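2-hydroxyisobutanoyl-CoA mutase large subunit (PDB 4R3U) isomerises 2-hydroxyisobutanoyl-CoA to (3S)-3-hydroxybutanoyl-CoA and back, working together with the small cobalamin-binding subunit HcmB. Local coordinates at residues I168-I173 and A188-L193; A67-E72 and L425-E430. All blocks are in the same frame, centred on the assembly; numbering follows the deposited sequence.

Contact 1: residues I168-I173 and A188-L193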
loop_
_atom_site.group_PDB
_atom_site.type_symbol
_atom_site.label_atom_id
_atom_site.label_comp_id
_atom_site.label_asym_id
_atom_site.label_seq_id
_atom_site.Cartn_x
_atom_site.Cartn_y
_atom_site.Cartn_z
ATOM N N ILE A 168 -26.163 -3.184 20.713
ATOM C CA ILE A 168 -24.784 -2.697 20.784
ATOM C C ILE A 168 -24.463 -2.360 22.215
ATOM O O ILE A 168 -25.124 -1.490 22.777
ATOM C CB ILE A 168 -24.541 -1.469 19.826
ATOM C CG1 ILE A 168 -24.935 -1.754 18.329
ATOM C CG2 ILE A 168 -23.114 -0.907 19.985
ATOM C CD1 ILE A 168 -23.987 -2.646 17.463
ATOM N N ASP A 169 -23.462 -3.035 22.816
ATOM C CA ASP A 169 -23.112 -2.786 24.242
ATOM C C ASP A 169 -22.257 -1.550 24.305
ATOM O O ASP A 169 -21.064 -1.640 24.052
ATOM C CB ASP A 169 -22.384 -3.990 24.880
ATOM C CG ASP A 169 -22.304 -3.958 26.386
ATOM O OD1 ASP A 169 -22.233 -2.849 26.956
ATOM O OD2 ASP A 169 -22.327 -5.042 27.002
ATOM N N LEU A 170 -22.859 -0.402 24.631
ATOM C CA LEU A 170 -22.177 0.895 24.642
ATOM C C LEU A 170 -21.026 1.028 25.628
ATOM O O LEU A 170 -20.131 1.874 25.406
ATOM C CB LEU A 170 -23.154 2.097 24.709
ATOM C CG LEU A 170 -24.373 2.073 23.786
ATOM C CD1 LEU A 170 -25.367 3.143 24.184
ATOM C CD2 LEU A 170 -23.991 2.150 22.348
ATOM N N GLU A 171 -21.033 0.175 26.683
ATOM C CA GLU A 171 -19.976 0.090 27.690
ATOM C C GLU A 171 -18.789 -0.778 27.228
ATOM O O GLU A 171 -17.711 -0.677 27.803
ATOM C CB GLU A 171 -20.518 -0.495 28.969
ATOM C CG GLU A 171 -21.290 0.465 29.839
ATOM C CD GLU A 171 -21.887 -0.284 31.007
ATOM O OE1 GLU A 171 -22.027 -1.525 30.898
ATOM O OE2 GLU A 171 -22.201 0.362 32.034
ATOM N N LYS A 172 -18.983 -1.622 26.199
ATOM C CA LYS A 172 -17.965 -2.518 25.652
ATOM C C LYS A 172 -17.347 -2.118 24.287
ATOM O O LYS A 172 -16.335 -2.688 23.885
ATOM C CB LYS A 172 -18.474 -3.955 25.692
ATOM C CG LYS A 172 -18.445 -4.482 27.134
ATOM C CD LYS A 172 -19.333 -5.658 27.422
ATOM C CE LYS A 172 -19.674 -5.664 28.902
ATOM N NZ LYS A 172 -20.746 -4.683 29.279
ATOM N N ILE A 173 -17.932 -1.134 23.601
ATOM C CA ILE A 173 -17.401 -0.601 22.332
ATOM C C ILE A 173 -17.558 0.927 22.307
ATOM O O ILE A 173 -18.585 1.434 22.781
ATOM C CB ILE A 173 -18.008 -1.302 21.052
ATOM C CG1 ILE A 173 -17.180 -0.990 19.770
ATOM C CG2 ILE A 173 -19.507 -1.007 20.843
ATOM C CD1 ILE A 173 -17.419 -1.940 18.529
ATOM N N ALA A 188 -27.076 14.491 24.003
ATOM C CA ALA A 188 -28.174 14.397 24.964
ATOM C C ALA A 188 -28.905 13.065 24.776
ATOM O O ALA A 188 -29.241 12.418 25.767
ATOM C CB ALA A 188 -29.139 15.551 24.776
ATOM N N MET A 189 -29.106 12.642 23.509
ATOM C CA MET A 189 -29.761 11.382 23.143
ATOM C C MET A 189 -28.937 10.195 23.561
ATOM O O MET A 189 -29.507 9.199 24.037
ATOM C CB MET A 189 -30.037 11.307 21.641
ATOM C CG MET A 189 -31.229 12.105 21.197
ATOM S SD MET A 189 -31.436 12.040 19.405
ATOM C CE MET A 189 -32.747 13.245 19.193
ATOM N N TYR A 190 -27.594 10.298 23.391
ATOM C CA TYR A 190 -26.673 9.243 23.771
ATOM C C TYR A 190 -26.716 9.007 25.281
ATOM O O TYR A 190 -26.815 7.851 25.723
ATOM C CB TYR A 190 -25.248 9.555 23.284
ATOM C CG TYR A 190 -24.332 8.347 23.260
ATOM C CD1 TYR A 190 -24.446 7.374 22.261
ATOM C CD2 TYR A 190 -23.323 8.195 24.204
ATOM C CE1 TYR A 190 -23.578 6.275 22.214
ATOM C CE2 TYR A 190 -22.456 7.095 24.174
ATOM C CZ TYR A 190 -22.585 6.138 23.178
ATOM O OH TYR A 190 -21.717 5.066 23.148
ATOM N N VAL A 191 -26.684 10.122 26.066
ATOM C CA VAL A 191 -26.737 10.112 27.526
ATOM C C VAL A 191 -28.063 9.518 27.990
ATOM O O VAL A 191 -28.057 8.598 28.810
ATOM C CB VAL A 191 -26.412 11.504 28.147
ATOM C CG1 VAL A 191 -26.710 11.547 29.654
ATOM C CG2 VAL A 191 -24.961 11.880 27.882
ATOM N N ALA A 192 -29.190 10.000 27.424
ATOM C CA ALA A 192 -30.539 9.502 27.697
ATOM C C ALA A 192 -30.633 7.995 27.416
ATOM O O ALA A 192 -31.208 7.275 28.233
ATOM C CB ALA A 192 -31.553 10.257 26.852
ATOM N N LEU A 193 -30.024 7.513 26.304
ATOM C CA LEU A 193 -29.990 6.089 25.929
ATOM C C LEU A 193 -29.201 5.242 26.961
ATOM O O LEU A 193 -29.678 4.188 27.373
ATOM C CB LEU A 193 -29.428 5.898 24.495
ATOM C CG LEU A 193 -29.302 4.449 23.968
ATOM C CD1 LEU A 193 -30.651 3.765 23.826
ATOM C CD2 LEU A 193 -28.611 4.413 22.644
#
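L170 sets its branched end against Y190 and L193 of helix 183-196, and everything that passes between 168-173 and 188-193 is apolar or van der Waals contact. CD1 of L170 meets CD2 of L193 at 3.8 Å, the two leucines crossing at about a right angle, and the same CD1 stands 4.1 Å from CE1 of Y190, obliquely to the ring. Y190 reaches L170 from the opposite direction: with CG anti to its backbone N (chi1 -162°), the ring is carried out from the helix until OH lies 3.6 Å from CB of L170. That oxygen therefore rests against aliphatic carbon. An alanine in place of L170 removes both methyl branches, which would probably open a gap beside CD2 of L193 and leave the outer part of the Y190 ring less firmly held. F177 meets the Y190 ring with its plane nearly perpendicular, and V175 touches both L170 and Y190.

Polar bonds within 168-173 shape the loop. D169 OD1 accepts from E171 N at 3.3 Å, an Asx turn, while D169 OD2 forms a salt bridge with K172 NZ at 2.8 Å. I168 O takes a hydrogen bond from R197 NH1, and E171 OE2 one from D200 N.

This is the turn between helix 158-164 and strand 175-178 of the TIM barrel, set against the helix that follows that strand. The side chain of Y190 lies about 6 Å from that of V208, a CoA-ester-binding residue, but about 11 Å from the bound ester. Between the segments, buried van der Waals contact does the holding, while polar bonds reach residues just past the helix.

Contact 2: residues A67-E72 and L425-E430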
loop_
_atom_site.group_PDB
_atom_site.type_symbol
_atom_site.label_atom_id
_atom_site.label_comp_id
_atom_site.label_asym_id
_atom_site.label_seq_id
_atom_site.Cartn_x
_atom_site.Cartn_y
_atom_site.Cartn_z
ATOM N N ALA A 67 20.785 19.078 13.333
ATOM C CA ALA A 67 21.660 19.477 14.445
ATOM C C ALA A 67 21.079 20.618 15.289
ATOM O O ALA A 67 21.325 20.659 16.493
ATOM C CB ALA A 67 23.036 19.869 13.917
ATOM N N ASP A 68 20.289 21.517 14.669
ATOM C CA ASP A 68 19.673 22.635 15.366
ATOM C C ASP A 68 18.401 22.258 16.134
ATOM O O ASP A 68 17.956 23.035 16.971
ATOM C CB ASP A 68 19.523 23.865 14.448
ATOM C CG ASP A 68 20.853 24.404 13.886
ATOM O OD1 ASP A 68 21.913 24.228 14.553
ATOM O OD2 ASP A 68 20.833 25.018 12.797
ATOM N N THR A 69 17.855 21.042 15.906
ATOM C CA THR A 69 16.711 20.528 16.660
ATOM C C THR A 69 17.277 19.731 17.851
ATOM O O THR A 69 17.958 18.718 17.639
ATOM C CB THR A 69 15.793 19.637 15.804
ATOM O OG1 THR A 69 15.317 20.362 14.676
ATOM C CG2 THR A 69 14.619 19.099 16.587
ATOM N N PRO A 70 17.018 20.159 19.111
ATOM C CA PRO A 70 17.530 19.388 20.256
ATOM C C PRO A 70 16.838 18.027 20.324
ATOM O O PRO A 70 15.674 17.909 19.921
ATOM C CB PRO A 70 17.167 20.264 21.465
ATOM C CG PRO A 70 16.029 21.077 21.023
ATOM C CD PRO A 70 16.242 21.332 19.561
ATOM N N LEU A 71 17.553 17.008 20.844
ATOM C CA LEU A 71 17.026 15.658 20.986
ATOM C C LEU A 71 15.836 15.552 21.925
ATOM O O LEU A 71 15.043 14.630 21.762
ATOM C CB LEU A 71 18.130 14.665 21.321
ATOM C CG LEU A 71 19.154 14.395 20.215
ATOM C CD1 LEU A 71 20.067 13.276 20.620
ATOM C CD2 LEU A 71 18.475 14.076 18.870
ATOM N N GLU A 72 15.652 16.538 22.834
ATOM C CA GLU A 72 14.503 16.639 23.751
ATOM C C GLU A 72 13.184 16.814 22.988
ATOM O O GLU A 72 12.159 16.330 23.468
ATOM C CB GLU A 72 14.700 17.755 24.807
ATOM C CG GLU A 72 14.761 19.185 24.289
ATOM C CD GLU A 72 15.484 20.170 25.182
ATOM O OE1 GLU A 72 16.589 20.621 24.805
ATOM O OE2 GLU A 72 14.929 20.517 26.250
ATOM N N LEU A 425 11.706 17.961 8.341
ATOM C CA LEU A 425 10.362 18.328 7.903
ATOM C C LEU A 425 9.417 18.545 9.092
ATOM O O LEU A 425 8.646 19.510 9.064
ATOM C CB LEU A 425 9.813 17.282 6.914
ATOM C CG LEU A 425 8.717 17.746 5.933
ATOM C CD1 LEU A 425 9.080 19.091 5.234
ATOM C CD2 LEU A 425 8.420 16.663 4.917
ATOM N N THR A 426 9.509 17.679 10.153
ATOM C CA THR A 426 8.733 17.832 11.397
ATOM C C THR A 426 9.039 19.228 11.989
ATOM O O THR A 426 8.118 19.970 12.357
ATOM C CB THR A 426 9.093 16.720 12.410
ATOM O OG1 THR A 426 8.798 15.439 11.844
ATOM C CG2 THR A 426 8.400 16.897 13.769
ATOM N N THR A 427 10.339 19.590 12.024
ATOM C CA THR A 427 10.788 20.883 12.555
ATOM C C THR A 427 10.337 22.095 11.707
ATOM O O THR A 427 10.005 23.144 12.270
ATOM C CB THR A 427 12.274 20.811 12.938
ATOM O OG1 THR A 427 12.440 19.783 13.936
ATOM C CG2 THR A 427 12.807 22.135 13.442
ATOM N N GLU A 428 10.333 21.932 10.369
ATOM C CA GLU A 428 9.904 22.938 9.394
ATOM C C GLU A 428 8.411 23.199 9.579
ATOM O O GLU A 428 8.011 24.358 9.712
ATOM C CB GLU A 428 10.232 22.504 7.953
ATOM C CG GLU A 428 11.450 23.203 7.378
ATOM C CD GLU A 428 11.286 24.706 7.178
ATOM O OE1 GLU A 428 11.809 25.475 8.019
ATOM O OE2 GLU A 428 10.627 25.115 6.191
ATOM N N TYR A 429 7.600 22.122 9.685
ATOM C CA TYR A 429 6.168 22.235 9.956
ATOM C C TYR A 429 5.875 23.007 11.258
ATOM O O TYR A 429 5.089 23.951 11.221
ATOM C CB TYR A 429 5.471 20.856 9.937
ATOM C CG TYR A 429 4.831 20.594 8.600
ATOM C CD1 TYR A 429 3.523 21.017 8.334
ATOM C CD2 TYR A 429 5.574 20.067 7.544
ATOM C CE1 TYR A 429 2.961 20.869 7.068
ATOM C CE2 TYR A 429 5.017 19.902 6.282
ATOM C CZ TYR A 429 3.710 20.297 6.050
ATOM O OH TYR A 429 3.189 20.183 4.788
ATOM N N GLU A 430 6.566 22.655 12.367
ATOM C CA GLU A 430 6.460 23.283 13.689
ATOM C C GLU A 430 6.603 24.818 13.607
ATOM O O GLU A 430 5.689 25.547 13.983
ATOM C CB GLU A 430 7.516 22.685 14.629
ATOM C CG GLU A 430 7.374 23.174 16.058
ATOM C CD GLU A 430 8.590 23.031 16.945
ATOM O OE1 GLU A 430 8.498 23.418 18.132
ATOM O OE2 GLU A 430 9.652 22.597 16.444
#
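T69 and T427 meet hydroxyl to hydroxyl, their side chains lying side by side and running antiparallel. The two OG1 atoms share a hydrogen bond of 3.0 Å. Both residues place OG1 beside their own backbone N and CG2 anti to it (chi1 -58° in T69, -60° in T427), and each methyl lies close to the other threonine's hydroxyl: CG2 of T427 is 3.3 Å from OG1 of T69, and CG2 of T69 is 3.5 Å from OG1 of T427. Each hydroxyl is thus flanked by the methyl of the other threonine as well as facing its oxygen.

Helix 420-442, which carries T427, packs along helix 306-327 of the TIM barrel, while 67-72 belongs to the long connection that runs from strand 56-57 to the barrel strand 97-102. On the helix, T427 OG1 has further partners: it hydrogen-bonds to E423 O one turn back and to R318 NH1. R318 also makes a salt bridge with E430 OE2, so the arginine ties two successive turns of helix 420-442 to helix 306-327. On the loop, the carbonyl O of T69 accepts from W14 NE1, and L71 packs on Y420 of the second large subunit.

Starting from the N terminus, the chain reaches 67-72 first, in the connection that precedes strand 97-102. It then builds the parallel strands of the barrel and their helices before 425-430 closes contact 2, 353 residues later. Contact 1 is nested inside that large loop and closes a small one of its own, with 14 residues between 173 and 188, strand 175-178 among them. Contact 1 is thus local, joining neighbouring elements around one barrel strand, whereas contact 2 ties an early connection to a helix beyond the last barrel strand. Their centres are 42 Å apart, on opposite sides of the chain's centre, and they do not touch.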